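Local coordinates for protein 6-aminohexanoate-cyclic-dimer hydrolase (Arthrobacter sp., PDB 3A2Q) that hydrolyses the cyclic dimer of 6-aminohexanoic acid to the linear dimer, a step in the degradation of nylon-6 oligomers, at residues A30-A33 with H34-V38; A243-P246 with Y247-I251; E460-L463 with L464-A467. The protein carries 1 engineered substitution. All coordinates share one frame; numbering follows the deposited sequence.

Overall arrangement
All three contacts are local and away from the bound 6-aminohexanoic acid; two lie within helices, and contact 2 joins a loop to a short helix. Contact 1, partly buried in helix 24-42, is about 22 Å from contact 2 and about 23 Å from contact 3 by nearest atoms. Contacts 2 and 3 touch, with centres about 10 Å apart: Tyr247 packs on Glu460 and Asp461, and the Gln465 amide hydrogen-bonds to the backbone of helix 247-250. Contact 2 is the surface member, where one carbonyl accepts two amides. Contact 3 is buried at the start of helix 460-473. Contact 1 has mainly backbone bonds and aliphatic packing, whereas contact 3 adds a water bridge and charged partners.

Contact 1 (A30-A33 with H34-V38); sequences ATIA and HVQAV
Ile32 and Gln36, one helical turn apart, run obliquely to each other, with Ile32 CG2 lying 4.1 Å from Gln36 CD. Gln36 CG stands opposite its own carbonyl carbon and beside its backbone N (chi1 -60°), which brings this methylene against the preceding turn, 3.0 Å from Ile32 O. Ile32 O also accepts Gln36 N at 2.9 Å, with a nearly straight N-H approach of 164°. Next to this pair, Val35 repeats the arrangement: its CG2 branch, likewise beside the backbone N, sits 3.1 Å from Thr31 O, the acceptor for Val35 N, while the CG2 methyls of Thr31 and Val35 are 4.4 Å apart. Thr31 OG1 is hydrogen-bonded to Leu27 O, one turn earlier. The His34 ring stands out from the helix and leans toward the following turn, where Val38 CB lies over one face, offset toward the rim and 4.2 Å above the plane; the ring's NE2 is bonded to Ala160 O. On the backbone, His34 N is bonded to Ala30 O at 3.2 Å. Thr31, Ile32 and Val35 rest on Leu115 of strand 113-118, and Ile32 and Val35 also on Phe50 of helix 50-59, whereas Ala33, Gln36 and Ala37 are exposed. This division of one surface-lying alpha-helix into an aliphatic inner face and a solvent-facing outer face is the pattern of an amphipathic helix packed on the central sheet of the amidase alpha/beta fold.

Contact 2 (A243-P246 with Y247-I251); sequences ASRP and YAQGI
Gln249 folds back over Pro246 and Arg245 at the start of the one-turn helix 247-250, with Pro246 at the N-cap position. From the root of the side chain, Gln249 CB lies 3.4 Å from Pro246 O and 3.7 Å from Arg245 CD. CG stands beside the backbone N (chi1 -69°), and the extended chain beyond it carries the amide back to the proline ring. There Gln249 CD comes 3.6 Å from Pro246 CD. The two ends of the amide then part company: Gln249 OE1 meets the aliphatic part of Arg245, at 3.6 Å from its CD, while NE2 rests on Pro246 CG and CD. The arginine and glutamine chains cross at about a right angle, and Arg245 NE is engaged by Glu253 in a salt bridge. On the backbone, Pro246 O accepts two amide N-H groups. Gly250 N reaches Pro246 O in the carbonyl plane at 3.2 Å, and Gln249 N reaches it from well above that plane at 3.0 Å. Asp227 of helix 219-229 binds the amides of Tyr247 and Ala248 with its two carboxylate oxygens, so the first turn is tied to a neighbouring helix. Tyr247 is directed the other way, into the interior between helices 219-229 and 460-473. At the far end of its ring, the methyl CB of Ala243 lies 3.8 Å from Tyr247 CZ.

Contact 3 (E460-L463 with L464-A467); sequences EDLL and LQVA
Gln465 NE2 donates to two acceptors, a water at 3.2 Å and the carbonyl oxygen of Gly250. The water in turn donates to Asp461 OD2 at 2.8 Å, so it bridges the two side chains one turn apart, and the same carboxylate oxygen forms a salt bridge with Arg459. The glutamine chain reaches this position with CG opposite the carbonyl carbon (chi1 -81°) and the remainder extended, laying its methylene and amide carbon over Asp461 O; both CG and CD of Gln465 are 3.1 Å from that oxygen. Gln465 OE1 touches Leu462 CD2 at 3.6 Å, the leucine and glutamine chains meeting at a slant. A leucine in place of Gln465 would probably leave Gly250 O without this donor and the water on Asp461 without its N-H partner, breaking the bridge. Backbone bonds frame these groups. Leu464 N to Glu460 O is short and nearly straight, 2.8 Å with an N-H angle of 169°, and Leu464 CG lies 3.2 Å from that same oxygen. Val466 N is bonded to Leu462 O at 3.0 Å. Glu460 directs its carboxylate away from the helix, to a salt bridge with Arg193 and a hydrogen bond with Thr190. In the fold, this first part of helix 460-473 is wedged between several elements: Leu464 packs on Ile222, Ala223 and Leu226 of helix 219-229 and on Tyr247 of helix 247-250, while Leu463 faces Ile453 and Ala455 of strand 448-455.

Contact 1 (A30-A33 with H34-V38)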
loop_
_atom_site.group_PDB
_atom_site.type_symbol
_atom_site.label_atom_id
_atom_site.label_comp_id
_atom_site.label_asym_id
_atom_site.label_seq_id
_atom_site.Cartn_x
_atom_site.Cartn_y
_atom_site.Cartn_z
ATOM N N ALA A 30 7.285 -3.197 -25.213
ATOM C CA ALA A 30 8.035 -2.002 -24.850
ATOM C C ALA A 30 8.168 -1.973 -23.331
ATOM O O ALA A 30 9.180 -1.520 -22.791
ATOM C CB ALA A 30 7.311 -0.753 -25.340
ATOM N N THR A 31 7.139 -2.468 -22.647
ATOM C CA THR A 31 7.135 -2.509 -21.190
ATOM C C THR A 31 8.061 -3.610 -20.672
ATOM O O THR A 31 8.813 -3.399 -19.719
ATOM C CB THR A 31 5.705 -2.741 -20.650
ATOM O OG1 THR A 31 4.850 -1.674 -21.086
ATOM C CG2 THR A 31 5.710 -2.792 -19.130
ATOM N N ILE A 32 8.010 -4.781 -21.302
ATOM C CA ILE A 32 8.861 -5.898 -20.895
ATOM C C ILE A 32 10.340 -5.550 -21.083
ATOM O O ILE A 32 11.173 -5.868 -20.232
ATOM C CB ILE A 32 8.541 -7.178 -21.705
ATOM C CG1 ILE A 32 7.103 -7.624 -21.429
ATOM C CG2 ILE A 32 9.511 -8.290 -21.331
ATOM C CD1 ILE A 32 6.675 -8.848 -22.210
ATOM N N ALA A 33 10.660 -4.896 -22.195
ATOM C CA ALA A 33 12.037 -4.509 -22.476
ATOM C C ALA A 33 12.526 -3.573 -21.376
ATOM O O ALA A 33 13.626 -3.738 -20.845
ATOM C CB ALA A 33 12.120 -3.814 -23.830
ATOM N N HIS A 34 11.693 -2.593 -21.038
ATOM C CA HIS A 34 12.021 -1.624 -20.002
ATOM C C HIS A 34 12.268 -2.332 -18.672
ATOM O O HIS A 34 13.219 -2.018 -17.956
ATOM C CB HIS A 34 10.880 -0.613 -19.862
ATOM C CG HIS A 34 11.130 0.442 -18.830
ATOM N ND1 HIS A 34 12.198 1.310 -18.896
ATOM C CD2 HIS A 34 10.449 0.769 -17.708
ATOM C CE1 HIS A 34 12.163 2.126 -17.859
ATOM N NE2 HIS A 34 11.112 1.819 -17.122
ATOM N N VAL A 35 11.410 -3.294 -18.348
ATOM C CA VAL A 35 11.543 -4.054 -17.108
ATOM C C VAL A 35 12.885 -4.786 -17.069
ATOM O O VAL A 35 13.602 -4.744 -16.069
ATOM C CB VAL A 35 10.398 -5.089 -16.966
ATOM C CG1 VAL A 35 10.641 -5.985 -15.768
ATOM C CG2 VAL A 35 9.069 -4.372 -16.815
ATOM N N GLN A 36 13.220 -5.455 -18.165
ATOM C CA GLN A 36 14.472 -6.202 -18.255
ATOM C C GLN A 36 15.707 -5.325 -18.058
ATOM O O GLN A 36 16.706 -5.764 -17.483
ATOM C CB GLN A 36 14.557 -6.898 -19.612
ATOM C CG GLN A 36 13.430 -7.880 -19.862
ATOM C CD GLN A 36 13.573 -8.595 -21.185
ATOM O OE1 GLN A 36 13.601 -7.967 -22.246
ATOM N NE2 GLN A 36 13.665 -9.919 -21.131
ATOM N N ALA A 37 15.629 -4.088 -18.531
ATOM C CA ALA A 37 16.739 -3.148 -18.428
ATOM C C ALA A 37 16.881 -2.456 -17.073
ATOM O O ALA A 37 17.983 -2.360 -16.526
ATOM C CB ALA A 37 16.611 -2.095 -19.523
ATOM N N VAL A 38 15.761 -1.983 -16.536
ATOM C CA VAL A 38 15.754 -1.255 -15.270
ATOM C C VAL A 38 15.582 -2.076 -13.993
ATOM O O VAL A 38 16.226 -1.790 -12.983
ATOM C CB VAL A 38 14.662 -0.151 -15.303
ATOM C CG1 VAL A 38 14.467 0.452 -13.925
ATOM C CG2 VAL A 38 15.061 0.926 -16.294
#

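Contact 2 (A243-P246 with Y247-I251)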
loop_
_atom_site.group_PDB
_atom_site.type_symbol
_atom_site.label_atom_id
_atom_site.label_comp_id
_atom_site.label_asym_id
_atom_site.label_seq_id
_atom_site.Cartn_x
_atom_site.Cartn_y
_atom_site.Cartn_z
ATOM N N ALA A 243 -21.143 3.919 -3.249
ATOM C CA ALA A 243 -21.121 5.229 -3.885
ATOM C C ALA A 243 -22.280 5.262 -4.874
ATOM O O ALA A 243 -22.663 4.230 -5.421
ATOM C CB ALA A 243 -19.800 5.443 -4.618
ATOM N N SER A 244 -22.830 6.445 -5.108
ATOM C CA SER A 244 -23.957 6.589 -6.022
ATOM C C SER A 244 -23.532 6.607 -7.486
ATOM O O SER A 244 -24.327 6.304 -8.377
ATOM C CB SER A 244 -24.713 7.879 -5.698
ATOM O OG SER A 244 -23.840 8.994 -5.747
ATOM N N ARG A 245 -22.272 6.948 -7.726
ATOM C CA ARG A 245 -21.744 7.042 -9.081
ATOM C C ARG A 245 -20.360 6.399 -9.144
ATOM O O ARG A 245 -19.683 6.278 -8.126
ATOM C CB ARG A 245 -21.620 8.519 -9.447
ATOM C CG ARG A 245 -21.947 8.868 -10.875
ATOM C CD ARG A 245 -21.521 10.303 -11.156
ATOM N NE ARG A 245 -21.809 11.205 -10.040
ATOM C CZ ARG A 245 -23.030 11.528 -9.620
ATOM N NH1 ARG A 245 -24.100 11.024 -10.222
ATOM N NH2 ARG A 245 -23.180 12.360 -8.598
ATOM N N PRO A 246 -19.925 5.965 -10.339
ATOM C CA PRO A 246 -18.593 5.355 -10.419
ATOM C C PRO A 246 -17.564 6.427 -10.068
ATOM O O PRO A 246 -17.764 7.604 -10.364
ATOM C CB PRO A 246 -18.499 4.905 -11.875
ATOM C CG PRO A 246 -19.941 4.684 -12.262
ATOM C CD PRO A 246 -20.636 5.852 -11.623
ATOM N N TYR A 247 -16.468 6.029 -9.433
ATOM C CA TYR A 247 -15.450 6.993 -9.040
ATOM C C TYR A 247 -14.814 7.752 -10.198
ATOM O O TYR A 247 -14.470 8.922 -10.056
ATOM C CB TYR A 247 -14.379 6.291 -8.207
ATOM C CG TYR A 247 -14.918 5.824 -6.880
ATOM C CD1 TYR A 247 -15.264 6.743 -5.890
ATOM C CD2 TYR A 247 -15.133 4.472 -6.629
ATOM C CE1 TYR A 247 -15.816 6.326 -4.677
ATOM C CE2 TYR A 247 -15.685 4.044 -5.424
ATOM C CZ TYR A 247 -16.022 4.979 -4.453
ATOM O OH TYR A 247 -16.558 4.568 -3.257
ATOM N N ALA A 248 -14.660 7.099 -11.343
ATOM C CA ALA A 248 -14.064 7.764 -12.499
ATOM C C ALA A 248 -14.913 8.959 -12.934
ATOM O O ALA A 248 -14.418 9.878 -13.585
ATOM C CB ALA A 248 -13.915 6.782 -13.649
ATOM N N GLN A 249 -16.189 8.943 -12.562
ATOM C CA GLN A 249 -17.107 10.024 -12.908
ATOM C C GLN A 249 -17.175 11.124 -11.849
ATOM O O GLN A 249 -17.212 12.310 -12.177
ATOM C CB GLN A 249 -18.518 9.467 -13.126
ATOM C CG GLN A 249 -18.686 8.597 -14.359
ATOM C CD GLN A 249 -20.098 8.044 -14.489
ATOM O OE1 GLN A 249 -21.081 8.775 -14.344
ATOM N NE2 GLN A 249 -20.204 6.748 -14.767
ATOM N N GLY A 250 -17.196 10.726 -10.582
ATOM C CA GLY A 250 -17.293 11.693 -9.501
ATOM C C GLY A 250 -16.045 12.494 -9.185
ATOM O O GLY A 250 -16.128 13.564 -8.577
ATOM N N ILE A 251 -14.889 11.984 -9.596
ATOM C CA ILE A 251 -13.614 12.648 -9.337
ATOM C C ILE A 251 -13.562 14.107 -9.800
ATOM O O ILE A 251 -12.833 14.921 -9.226
ATOM C CB ILE A 251 -12.453 11.858 -9.994
ATOM C CG1 ILE A 251 -11.126 12.579 -9.769
ATOM C CG2 ILE A 251 -12.726 11.673 -11.477
ATOM C CD1 ILE A 251 -9.947 11.889 -10.415
#

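Contact 3 (E460-L463 with L464-A467)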
loop_
_atom_site.group_PDB
_atom_site.type_symbol
_atom_site.label_atom_id
_atom_site.label_comp_id
_atom_site.label_asym_id
_atom_site.label_seq_id
_atom_site.Cartn_x
_atom_site.Cartn_y
_atom_site.Cartn_z
ATOM N N GLU A 460 -14.480 7.884 -0.308
ATOM C CA GLU A 460 -13.421 7.974 -1.306
ATOM C C GLU A 460 -13.813 9.015 -2.351
ATOM O O GLU A 460 -12.956 9.628 -2.979
ATOM C CB GLU A 460 -13.202 6.626 -1.997
ATOM C CG GLU A 460 -12.351 5.652 -1.206
ATOM C CD GLU A 460 -13.164 4.730 -0.329
ATOM O OE1 GLU A 460 -14.100 5.209 0.340
ATOM O OE2 GLU A 460 -12.856 3.522 -0.306
ATOM N N ASP A 461 -15.114 9.217 -2.538
ATOM C CA ASP A 461 -15.565 10.199 -3.516
ATOM C C ASP A 461 -15.012 11.587 -3.191
ATOM O O ASP A 461 -14.450 12.249 -4.065
ATOM C CB ASP A 461 -17.102 10.218 -3.598
ATOM C CG ASP A 461 -17.761 10.564 -2.276
ATOM O OD1 ASP A 461 -17.424 9.935 -1.251
ATOM O OD2 ASP A 461 -18.630 11.460 -2.266
ATOM N N LEU A 462 -15.153 12.023 -1.941
ATOM C CA LEU A 462 -14.643 13.327 -1.526
ATOM C C LEU A 462 -13.122 13.316 -1.558
ATOM O O LEU A 462 -12.484 14.276 -2.004
ATOM C CB LEU A 462 -15.093 13.662 -0.103
ATOM C CG LEU A 462 -16.570 13.954 0.152
ATOM C CD1 LEU A 462 -16.758 14.281 1.632
ATOM C CD2 LEU A 462 -17.026 15.123 -0.716
ATOM N N LEU A 463 -12.546 12.217 -1.088
ATOM C CA LEU A 463 -11.097 12.088 -1.051
ATOM C C LEU A 463 -10.468 12.243 -2.434
ATOM O O LEU A 463 -9.519 13.004 -2.600
ATOM C CB LEU A 463 -10.707 10.735 -0.455
ATOM C CG LEU A 463 -9.214 10.493 -0.232
ATOM C CD1 LEU A 463 -8.661 11.508 0.768
ATOM C CD2 LEU A 463 -9.015 9.082 0.272
ATOM N N LEU A 464 -10.996 11.528 -3.423
ATOM C CA LEU A 464 -10.453 11.594 -4.777
ATOM C C LEU A 464 -10.713 12.952 -5.404
ATOM O O LEU A 464 -9.958 13.403 -6.264
ATOM C CB LEU A 464 -11.052 10.492 -5.652
ATOM C CG LEU A 464 -10.699 9.060 -5.242
ATOM C CD1 LEU A 464 -11.469 8.067 -6.089
ATOM C CD2 LEU A 464 -9.203 8.846 -5.383
ATOM N N GLN A 465 -11.787 13.605 -4.974
ATOM C CA GLN A 465 -12.110 14.925 -5.491
ATOM C C GLN A 465 -11.065 15.940 -5.030
ATOM O O GLN A 465 -10.546 16.719 -5.834
ATOM C CB GLN A 465 -13.509 15.333 -5.031
ATOM C CG GLN A 465 -14.603 14.719 -5.880
ATOM C CD GLN A 465 -15.949 14.727 -5.193
ATOM O OE1 GLN A 465 -16.164 15.462 -4.229
ATOM N NE2 GLN A 465 -16.869 13.910 -5.691
ATOM N N VAL A 466 -10.743 15.927 -3.740
ATOM C CA VAL A 466 -9.746 16.855 -3.217
ATOM C C VAL A 466 -8.347 16.468 -3.689
ATOM O O VAL A 466 -7.491 17.328 -3.901
ATOM C CB VAL A 466 -9.777 16.909 -1.678
ATOM C CG1 VAL A 466 -8.666 17.820 -1.164
ATOM C CG2 VAL A 466 -11.122 17.445 -1.215
ATOM N N ALA A 467 -8.114 15.175 -3.866
ATOM C CA ALA A 467 -6.811 14.729 -4.331
ATOM C C ALA A 467 -6.615 15.289 -5.740
ATOM O O ALA A 467 -5.520 15.709 -6.109
ATOM C CB ALA A 467 -6.749 13.205 -4.353
HETATM O O HOH W 1 -19.518 13.384 -4.045
#